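Local coordinates for sarcosine oxidase (Pyrococcus horikoshii, PDB 1Y56) that forms the FAD-carrying beta subunit of a complex that oxidises L-proline, probably at this flavin, at the flavin-adenine dinucleotide site. Coordinates in Å, arbitrary orientation; residue numbers count along the deposited sequence, not the author numbering.

The flavin-adenine dinucleotide site. Residues 12, 14-16, 35-36, 41, 43-44, 46-48, 50, 171-172, 200-202, 204, 308, 335-338. With FAD (flavin-adenine dinucleotide), chain B.
The FAD is almost wholly buried, its ADP half held by the Rossmann-type fold of the FAD-dependent oxidoreductase family, whose GxGxxG glycine loop, residues 12-17, runs into helix 15-26. Glu35, just past strand 31-34, binds the adenosine ribose. Its CG stands anti to the backbone N (chi1 167°) and the chain bends at chi2, so that the carboxylate reaches the diol. Glu35 OE2 receives the 3'-hydroxyl FAD O3B at 2.8 Å from above the carboxylate plane, while the 2'-hydroxyl O2B uses the syn lone pair of OE1. An alanine here would remove both acceptors and would probably loosen the ribose. Ser41 O also accepts from O3B, met from above its carbonyl plane. The adenine is read at its edge by the backbone: Val172 N gives a nearly straight bond to FAD N1A (3.0 Å, 174° at H), and the amino group N6A returns one in plane to a lone pair of Val172 O. Lys36 lays CB and CD over one face of the purine, and Trp204 stands steeply against the imidazole ring of FAD, edge-to-face, with C8A over the indole rim. At the AMP-side phosphate, Thr44 offers O2A both its N and its OG1, and a water joins Ser43 OG and Asn202 OD1 to O1A. Val16 N binds FAD O2P of the FMN-side phosphate at 3.1 Å; the start of helix 15-26 would help balance the negative charge. Ile15 N in turn holds Thr44 OG1 at 3.1 Å. Around the isoalloxazine, Cys47 points SG at the ring face, Gly50 N binds the carbonyl FAD O4 at 2.9 Å, and Tyr308 turns its edge to the benzenoid ring, its own face backed by Gly335 CA.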
ATOM      1  N   GLY A  12     -15.484  31.278  27.779  1.00 30.96           N
ATOM      2  CA  GLY A  12     -14.536  32.059  26.993  1.00 30.49           C
ATOM      3  C   GLY A  12     -13.500  32.751  27.860  1.00 30.20           C
ATOM      4  O   GLY A  12     -13.846  33.464  28.795  1.00 30.24           O
ATOM      5  N   GLY A  14     -10.942  34.953  26.766  1.00 29.20           N
ATOM      6  CA  GLY A  14     -10.252  36.040  26.092  1.00 29.40           C
ATOM      7  C   GLY A  14     -10.297  37.264  26.977  1.00 29.67           C
ATOM      8  O   GLY A  14     -10.748  37.191  28.138  1.00 29.86           O
ATOM      9  N   ILE A  15      -9.848  38.396  26.437  1.00 29.44           N
ATOM     10  CA  ILE A  15      -9.789  39.621  27.220  1.00 29.32           C
ATOM     11  C   ILE A  15     -11.120  39.856  27.945  1.00 29.58           C
ATOM     12  O   ILE A  15     -11.133  40.131  29.138  1.00 29.90           O
ATOM     13  CB  ILE A  15      -9.317  40.852  26.378  1.00 29.10           C
ATOM     14  CG1 ILE A  15      -9.004  42.070  27.266  1.00 28.94           C
ATOM     15  CG2 ILE A  15     -10.325  41.200  25.288  1.00 28.90           C
ATOM     16  CD1 ILE A  15      -8.075  41.789  28.446  1.00 28.68           C
ATOM     17  N   VAL A  16     -12.233  39.689  27.239  1.00 29.68           N
ATOM     18  CA  VAL A  16     -13.540  39.943  27.837  1.00 29.99           C
ATOM     19  C   VAL A  16     -13.883  38.934  28.937  1.00 30.53           C
ATOM     20  O   VAL A  16     -14.246  39.314  30.058  1.00 30.35           O
ATOM     21  CB  VAL A  16     -14.641  40.031  26.770  1.00 29.63           C
ATOM     22  CG1 VAL A  16     -15.997  40.252  27.412  1.00 28.37           C
ATOM     23  CG2 VAL A  16     -14.318  41.168  25.828  1.00 29.20           C
ATOM     24  N   GLU A  35     -12.343  27.908  28.898  1.00 32.15           N
ATOM     25  CA  GLU A  35     -11.772  28.315  27.614  1.00 31.75           C
ATOM     26  C   GLU A  35     -11.400  27.056  26.831  1.00 31.66           C
ATOM     27  O   GLU A  35     -10.818  26.160  27.400  1.00 31.81           O
ATOM     28  CB  GLU A  35     -10.558  29.209  27.877  1.00 31.32           C
ATOM     29  CG  GLU A  35      -9.658  29.479  26.710  1.00 30.79           C
ATOM     30  CD  GLU A  35     -10.398  30.061  25.530  1.00 31.43           C
ATOM     31  OE1 GLU A  35     -10.200  29.529  24.418  1.00 32.08           O
ATOM     32  OE2 GLU A  35     -11.182  31.026  25.706  1.00 30.50           O
ATOM     33  N   LYS A  36     -11.753  26.951  25.555  1.00 31.58           N
ATOM     34  CA  LYS A  36     -11.528  25.681  24.843  1.00 31.60           C
ATOM     35  C   LYS A  36     -10.086  25.487  24.380  1.00 31.73           C
ATOM     36  O   LYS A  36      -9.676  24.361  24.104  1.00 31.84           O
ATOM     37  CB  LYS A  36     -12.514  25.483  23.683  1.00 31.66           C
ATOM     38  CG  LYS A  36     -12.287  26.386  22.475  1.00 32.15           C
ATOM     39  CD  LYS A  36     -13.370  26.196  21.450  1.00 33.46           C
ATOM     40  CE  LYS A  36     -13.251  27.212  20.323  1.00 34.77           C
ATOM     41  NZ  LYS A  36     -12.337  26.753  19.239  1.00 36.33           N
ATOM     42  N   SER A  41      -6.126  33.070  23.501  1.00 29.05           N
ATOM     43  CA  SER A  41      -6.186  32.658  22.088  1.00 29.53           C
ATOM     44  C   SER A  41      -7.449  33.272  21.502  1.00 29.98           C
ATOM     45  O   SER A  41      -8.239  33.884  22.227  1.00 30.77           O
ATOM     46  CB  SER A  41      -6.235  31.139  21.945  1.00 29.53           C
ATOM     47  OG  SER A  41      -6.993  30.535  22.979  1.00 29.22           O
ATOM     48  N   SER A  43      -9.535  36.059  19.187  1.00 29.64           N
ATOM     49  CA  SER A  43      -9.374  37.411  18.644  1.00 29.57           C
ATOM     50  C   SER A  43      -8.387  38.267  19.447  1.00 29.84           C
ATOM     51  O   SER A  43      -7.548  38.963  18.876  1.00 29.76           O
ATOM     52  CB  SER A  43     -10.734  38.102  18.491  1.00 29.57           C
ATOM     53  OG  SER A  43     -11.466  37.517  17.423  1.00 28.40           O
ATOM     54  N   THR A  44      -8.478  38.176  20.770  1.00 29.80           N
ATOM     55  CA  THR A  44      -7.524  38.793  21.670  1.00 29.96           C
ATOM     56  C   THR A  44      -6.070  38.490  21.272  1.00 30.11           C
ATOM     57  O   THR A  44      -5.184  39.331  21.401  1.00 30.20           O
ATOM     58  CB  THR A  44      -7.810  38.318  23.099  1.00 30.05           C
ATOM     59  OG1 THR A  44      -9.186  38.586  23.403  1.00 30.51           O
ATOM     60  CG2 THR A  44      -6.914  39.020  24.123  1.00 29.74           C
ATOM     61  N   ARG A  46      -5.117  37.978  18.245  1.00 31.60           N
ATOM     62  CA  ARG A  46      -4.903  38.488  16.887  1.00 32.39           C
ATOM     63  C   ARG A  46      -5.135  39.996  16.818  1.00 32.76           C
ATOM     64  O   ARG A  46      -4.988  40.631  15.769  1.00 32.76           O
ATOM     65  CB  ARG A  46      -5.816  37.740  15.917  1.00 32.36           C
ATOM     66  CG  ARG A  46      -5.321  36.356  15.620  1.00 33.08           C
ATOM     67  CD  ARG A  46      -6.431  35.321  15.632  1.00 35.41           C
ATOM     68  NE  ARG A  46      -5.884  33.956  15.655  1.00 37.68           N
ATOM     69  CZ  ARG A  46      -5.269  33.350  14.628  1.00 37.90           C
ATOM     70  NH1 ARG A  46      -4.812  32.114  14.772  1.00 38.41           N
ATOM     71  NH2 ARG A  46      -5.105  33.963  13.460  1.00 36.96           N
ATOM     72  N   CYS A  47      -5.451  40.544  17.984  1.00 33.38           N
ATOM     73  CA  CYS A  47      -5.908  41.904  18.174  1.00 33.78           C
ATOM     74  C   CYS A  47      -4.845  42.974  17.958  1.00 34.06           C
ATOM     75  O   CYS A  47      -3.650  42.743  18.178  1.00 33.96           O
ATOM     76  CB  CYS A  47      -6.427  42.005  19.599  1.00 33.78           C
ATOM     77  SG  CYS A  47      -7.105  43.588  19.999  1.00 35.42           S
ATOM     78  N   GLY A  48      -5.309  44.158  17.550  1.00 34.49           N
ATOM     79  CA  GLY A  48      -4.485  45.371  17.461  1.00 35.07           C
ATOM     80  C   GLY A  48      -4.167  45.900  18.846  1.00 35.31           C
ATOM     81  O   GLY A  48      -4.270  45.171  19.833  1.00 35.62           O
ATOM     82  N   GLY A  50      -5.707  48.517  20.761  1.00 35.17           N
ATOM     83  CA  GLY A  50      -6.781  49.299  21.484  1.00 34.46           C
ATOM     84  C   GLY A  50      -6.477  50.740  21.212  1.00 34.24           C
ATOM     85  O   GLY A  50      -5.920  51.000  20.151  1.00 34.88           O
ATOM     86  N   GLU A 171     -13.740  22.661  26.649  1.00 34.00           N
ATOM     87  CA  GLU A 171     -14.741  23.188  25.724  1.00 34.36           C
ATOM     88  C   GLU A 171     -16.147  22.950  26.249  1.00 34.57           C
ATOM     89  O   GLU A 171     -16.448  21.878  26.781  1.00 34.51           O
ATOM     90  CB  GLU A 171     -14.575  22.553  24.349  1.00 34.14           C
ATOM     91  CG  GLU A 171     -15.459  23.153  23.289  1.00 35.20           C
ATOM     92  CD  GLU A 171     -14.979  22.852  21.883  1.00 36.54           C
ATOM     93  OE1 GLU A 171     -13.753  22.695  21.689  1.00 37.85           O
ATOM     94  OE2 GLU A 171     -15.827  22.783  20.966  1.00 36.03           O
ATOM     95  N   VAL A 172     -16.992  23.968  26.116  1.00 34.82           N
ATOM     96  CA  VAL A 172     -18.398  23.830  26.412  1.00 35.41           C
ATOM     97  C   VAL A 172     -19.072  23.229  25.195  1.00 36.38           C
ATOM     98  O   VAL A 172     -18.829  23.646  24.054  1.00 36.48           O
ATOM     99  CB  VAL A 172     -19.025  25.170  26.759  1.00 35.18           C
ATOM    100  CG1 VAL A 172     -20.556  25.096  26.753  1.00 34.23           C
ATOM    101  CG2 VAL A 172     -18.512  25.618  28.098  1.00 35.64           C
ATOM    102  N   ALA A 200     -19.218  34.703  26.900  1.00 28.63           N
ATOM    103  CA  ALA A 200     -18.225  35.644  26.401  1.00 28.68           C
ATOM    104  C   ALA A 200     -17.331  34.966  25.366  1.00 28.92           C
ATOM    105  O   ALA A 200     -16.131  34.767  25.583  1.00 29.45           O
ATOM    106  CB  ALA A 200     -17.412  36.213  27.531  1.00 28.49           C
ATOM    107  N   THR A 201     -17.923  34.614  24.232  1.00 28.57           N
ATOM    108  CA  THR A 201     -17.210  33.882  23.213  1.00 28.27           C
ATOM    109  C   THR A 201     -17.340  34.626  21.892  1.00 28.64           C
ATOM    110  O   THR A 201     -17.563  34.001  20.856  1.00 28.74           O
ATOM    111  CB  THR A 201     -17.798  32.447  23.055  1.00 28.24           C
ATOM    112  OG1 THR A 201     -19.184  32.528  22.700  1.00 26.99           O
ATOM    113  CG2 THR A 201     -17.667  31.646  24.344  1.00 27.51           C
ATOM    114  N   ASN A 202     -17.181  35.949  21.903  1.00 28.58           N
ATOM    115  CA  ASN A 202     -17.867  36.725  20.864  1.00 28.98           C
ATOM    116  C   ASN A 202     -18.099  36.044  19.498  1.00 29.14           C
ATOM    117  O   ASN A 202     -19.240  35.697  19.207  1.00 29.23           O
ATOM    118  CB  ASN A 202     -17.567  38.253  20.848  1.00 28.84           C
ATOM    119  CG  ASN A 202     -16.233  38.604  20.284  1.00 29.00           C
ATOM    120  OD1 ASN A 202     -15.296  37.816  20.345  1.00 30.39           O
ATOM    121  ND2 ASN A 202     -16.124  39.818  19.745  1.00 26.66           N
ATOM    122  N   TRP A 204     -17.912  33.107  18.490  1.00 29.97           N
ATOM    123  CA  TRP A 204     -18.646  31.856  18.692  1.00 30.35           C
ATOM    124  C   TRP A 204     -19.999  32.015  19.424  1.00 30.78           C
ATOM    125  O   TRP A 204     -20.698  31.025  19.663  1.00 30.72           O
ATOM    126  CB  TRP A 204     -17.771  30.857  19.455  1.00 30.02           C
ATOM    127  CG  TRP A 204     -16.529  30.435  18.736  1.00 29.53           C
ATOM    128  CD1 TRP A 204     -16.380  29.339  17.942  1.00 29.82           C
ATOM    129  CD2 TRP A 204     -15.249  31.077  18.774  1.00 29.31           C
ATOM    130  NE1 TRP A 204     -15.091  29.258  17.473  1.00 29.22           N
ATOM    131  CE2 TRP A 204     -14.374  30.312  17.967  1.00 29.17           C
ATOM    132  CE3 TRP A 204     -14.758  32.232  19.400  1.00 29.64           C
ATOM    133  CZ2 TRP A 204     -13.029  30.666  17.763  1.00 29.20           C
ATOM    134  CZ3 TRP A 204     -13.412  32.586  19.195  1.00 29.72           C
ATOM    135  CH2 TRP A 204     -12.567  31.803  18.384  1.00 28.94           C
ATOM    136  N   TYR A 308     -13.681  39.804  13.513  1.00 30.45           N
ATOM    137  CA  TYR A 308     -14.531  40.777  14.161  1.00 30.71           C
ATOM    138  C   TYR A 308     -15.806  39.978  14.391  1.00 30.91           C
ATOM    139  O   TYR A 308     -16.253  39.257  13.497  1.00 31.28           O
ATOM    140  CB  TYR A 308     -14.836  41.941  13.229  1.00 30.56           C
ATOM    141  CG  TYR A 308     -13.839  43.088  13.178  1.00 31.06           C
ATOM    142  CD1 TYR A 308     -12.504  42.941  13.609  1.00 31.51           C
ATOM    143  CD2 TYR A 308     -14.232  44.329  12.647  1.00 30.81           C
ATOM    144  CE1 TYR A 308     -11.593  44.020  13.524  1.00 31.53           C
ATOM    145  CE2 TYR A 308     -13.349  45.398  12.551  1.00 31.34           C
ATOM    146  CZ  TYR A 308     -12.033  45.249  12.990  1.00 32.39           C
ATOM    147  OH  TYR A 308     -11.187  46.338  12.881  1.00 32.06           O
ATOM    148  N   GLY A 335     -14.978  44.740  16.647  1.00 30.27           N
ATOM    149  CA  GLY A 335     -13.666  45.275  16.309  1.00 29.86           C
ATOM    150  C   GLY A 335     -13.024  46.141  17.374  1.00 29.87           C
ATOM    151  O   GLY A 335     -11.845  46.493  17.267  1.00 30.36           O
ATOM    152  N   HIS A 336     -13.786  46.491  18.403  1.00 29.17           N
ATOM    153  CA  HIS A 336     -13.292  47.368  19.446  1.00 28.31           C
ATOM    154  C   HIS A 336     -13.636  46.820  20.827  1.00 28.26           C
ATOM    155  O   HIS A 336     -13.839  47.573  21.776  1.00 28.31           O
ATOM    156  CB  HIS A 336     -13.851  48.778  19.249  1.00 28.15           C
ATOM    157  CG  HIS A 336     -15.345  48.830  19.158  1.00 27.92           C
ATOM    158  ND1 HIS A 336     -16.013  48.975  17.962  1.00 27.61           N
ATOM    159  CD2 HIS A 336     -16.303  48.751  20.114  1.00 27.41           C
ATOM    160  CE1 HIS A 336     -17.316  48.986  18.183  1.00 27.92           C
ATOM    161  NE2 HIS A 336     -17.519  48.846  19.480  1.00 27.65           N
ATOM    162  N   GLY A 337     -13.698  45.498  20.936  1.00 28.12           N
ATOM    163  CA  GLY A 337     -14.005  44.854  22.206  1.00 27.88           C
ATOM    164  C   GLY A 337     -12.851  44.742  23.181  1.00 27.81           C
ATOM    165  O   GLY A 337     -13.075  44.561  24.374  1.00 28.21           O
ATOM    166  N   PHE A 338     -11.614  44.834  22.697  1.00 27.55           N
ATOM    167  CA  PHE A 338     -10.458  44.781  23.601  1.00 27.40           C
ATOM    168  C   PHE A 338     -10.418  46.002  24.528  1.00 27.61           C
ATOM    169  O   PHE A 338     -10.344  45.852  25.745  1.00 27.47           O
ATOM    170  CB  PHE A 338      -9.150  44.623  22.822  1.00 26.98           C
ATOM    171  CG  PHE A 338      -7.928  45.026  23.588  1.00 25.88           C
ATOM    172  CD1 PHE A 338      -7.201  46.153  23.214  1.00 25.73           C
ATOM    173  CD2 PHE A 338      -7.483  44.279  24.672  1.00 25.70           C
ATOM    174  CE1 PHE A 338      -6.043  46.536  23.921  1.00 25.40           C
ATOM    175  CE2 PHE A 338      -6.327  44.655  25.389  1.00 24.42           C
ATOM    176  CZ  PHE A 338      -5.611  45.780  25.011  1.00 24.56           C
TER
HETATM  177  PA  FAD B 800     -12.106  36.292  22.124  1.00 25.01           P
HETATM  178  O1A FAD B 800     -12.282  35.601  20.806  1.00 25.46           O
HETATM  179  O2A FAD B 800     -10.771  36.919  22.431  1.00 26.88           O
HETATM  180  O5B FAD B 800     -12.540  35.279  23.291  1.00 24.28           O
HETATM  181  C5B FAD B 800     -13.550  34.306  23.083  1.00 23.45           C
HETATM  182  C4B FAD B 800     -12.990  32.988  23.579  1.00 24.12           C
HETATM  183  O4B FAD B 800     -14.053  32.055  23.731  1.00 24.34           O
HETATM  184  C3B FAD B 800     -11.986  32.363  22.612  1.00 24.00           C
HETATM  185  O3B FAD B 800     -10.687  32.317  23.224  1.00 23.42           O
HETATM  186  C2B FAD B 800     -12.538  30.975  22.335  1.00 22.97           C
HETATM  187  O2B FAD B 800     -11.581  29.934  22.451  1.00 22.18           O
HETATM  188  C1B FAD B 800     -13.535  30.767  23.442  1.00 23.12           C
HETATM  189  N9A FAD B 800     -14.587  29.801  23.059  1.00 23.71           N
HETATM  190  C8A FAD B 800     -15.299  29.758  21.918  1.00 22.88           C
HETATM  191  N7A FAD B 800     -16.133  28.693  21.978  1.00 23.06           N
HETATM  192  C5A FAD B 800     -15.932  28.079  23.161  1.00 23.59           C
HETATM  193  C6A FAD B 800     -16.491  26.967  23.782  1.00 24.50           C
HETATM  194  N6A FAD B 800     -17.465  26.250  23.166  1.00 24.89           N
HETATM  195  N1A FAD B 800     -16.056  26.607  25.005  1.00 24.91           N
HETATM  196  C2A FAD B 800     -15.090  27.305  25.639  1.00 24.45           C
HETATM  197  N3A FAD B 800     -14.532  28.385  25.069  1.00 23.35           N
HETATM  198  C4A FAD B 800     -14.949  28.785  23.837  1.00 23.62           C
HETATM  199  N1  FAD B 800     -10.211  45.609  19.624  1.00 24.64           N
HETATM  200  C2  FAD B 800      -9.813  46.756  20.206  1.00 24.60           C
HETATM  201  O2  FAD B 800     -10.434  47.165  21.204  1.00 24.58           O
HETATM  202  N3  FAD B 800      -8.771  47.477  19.748  1.00 24.36           N
HETATM  203  C4  FAD B 800      -8.050  47.091  18.677  1.00 24.96           C
HETATM  204  O4  FAD B 800      -7.077  47.771  18.272  1.00 25.23           O
HETATM  205  C4X FAD B 800      -8.403  45.925  18.011  1.00 25.07           C
HETATM  206  N5  FAD B 800      -7.732  45.470  16.922  1.00 24.76           N
HETATM  207  C5X FAD B 800      -8.108  44.316  16.310  1.00 24.58           C
HETATM  208  C6  FAD B 800      -7.388  43.880  15.191  1.00 23.77           C
HETATM  209  C7  FAD B 800      -7.741  42.693  14.540  1.00 24.46           C
HETATM  210  C7M FAD B 800      -6.954  42.237  13.332  1.00 23.39           C
HETATM  211  C8  FAD B 800      -8.828  41.947  15.020  1.00 25.03           C
HETATM  212  C8M FAD B 800      -9.249  40.687  14.372  1.00 24.17           C
HETATM  213  C9  FAD B 800      -9.548  42.379  16.133  1.00 24.87           C
HETATM  214  C9A FAD B 800      -9.197  43.558  16.792  1.00 24.58           C
HETATM  215  N10 FAD B 800      -9.911  43.952  17.868  1.00 24.39           N
HETATM  216  C10 FAD B 800      -9.563  45.150  18.537  1.00 25.16           C
HETATM  217  C1' FAD B 800     -11.049  43.161  18.322  1.00 23.57           C
HETATM  218  C2' FAD B 800     -10.726  42.446  19.608  1.00 23.27           C
HETATM  219  O2' FAD B 800      -9.758  41.449  19.308  1.00 24.50           O
HETATM  220  C3' FAD B 800     -11.983  41.766  20.100  1.00 22.91           C
HETATM  221  O3' FAD B 800     -13.032  42.735  20.222  1.00 21.67           O
HETATM  222  C4' FAD B 800     -11.721  41.115  21.445  1.00 23.31           C
HETATM  223  O4' FAD B 800     -10.643  40.164  21.364  1.00 23.52           O
HETATM  224  C5' FAD B 800     -12.966  40.409  21.947  1.00 22.99           C
HETATM  225  O5' FAD B 800     -12.540  39.659  23.076  1.00 23.09           O
HETATM  226  P   FAD B 800     -13.411  38.414  23.533  1.00 23.08           P
HETATM  227  O1P FAD B 800     -14.852  38.853  23.516  1.00 22.91           O
HETATM  228  O2P FAD B 800     -12.769  37.876  24.780  1.00 23.48           O
HETATM  229  O3P FAD B 800     -13.223  37.435  22.267  1.00 25.01           O
HETATM  230  O   HOH W   1     -13.568  36.629  18.753  1.00 14.04           O
HETATM  231  O   HOH W   2     -13.698  36.021  26.350  1.00 21.68           O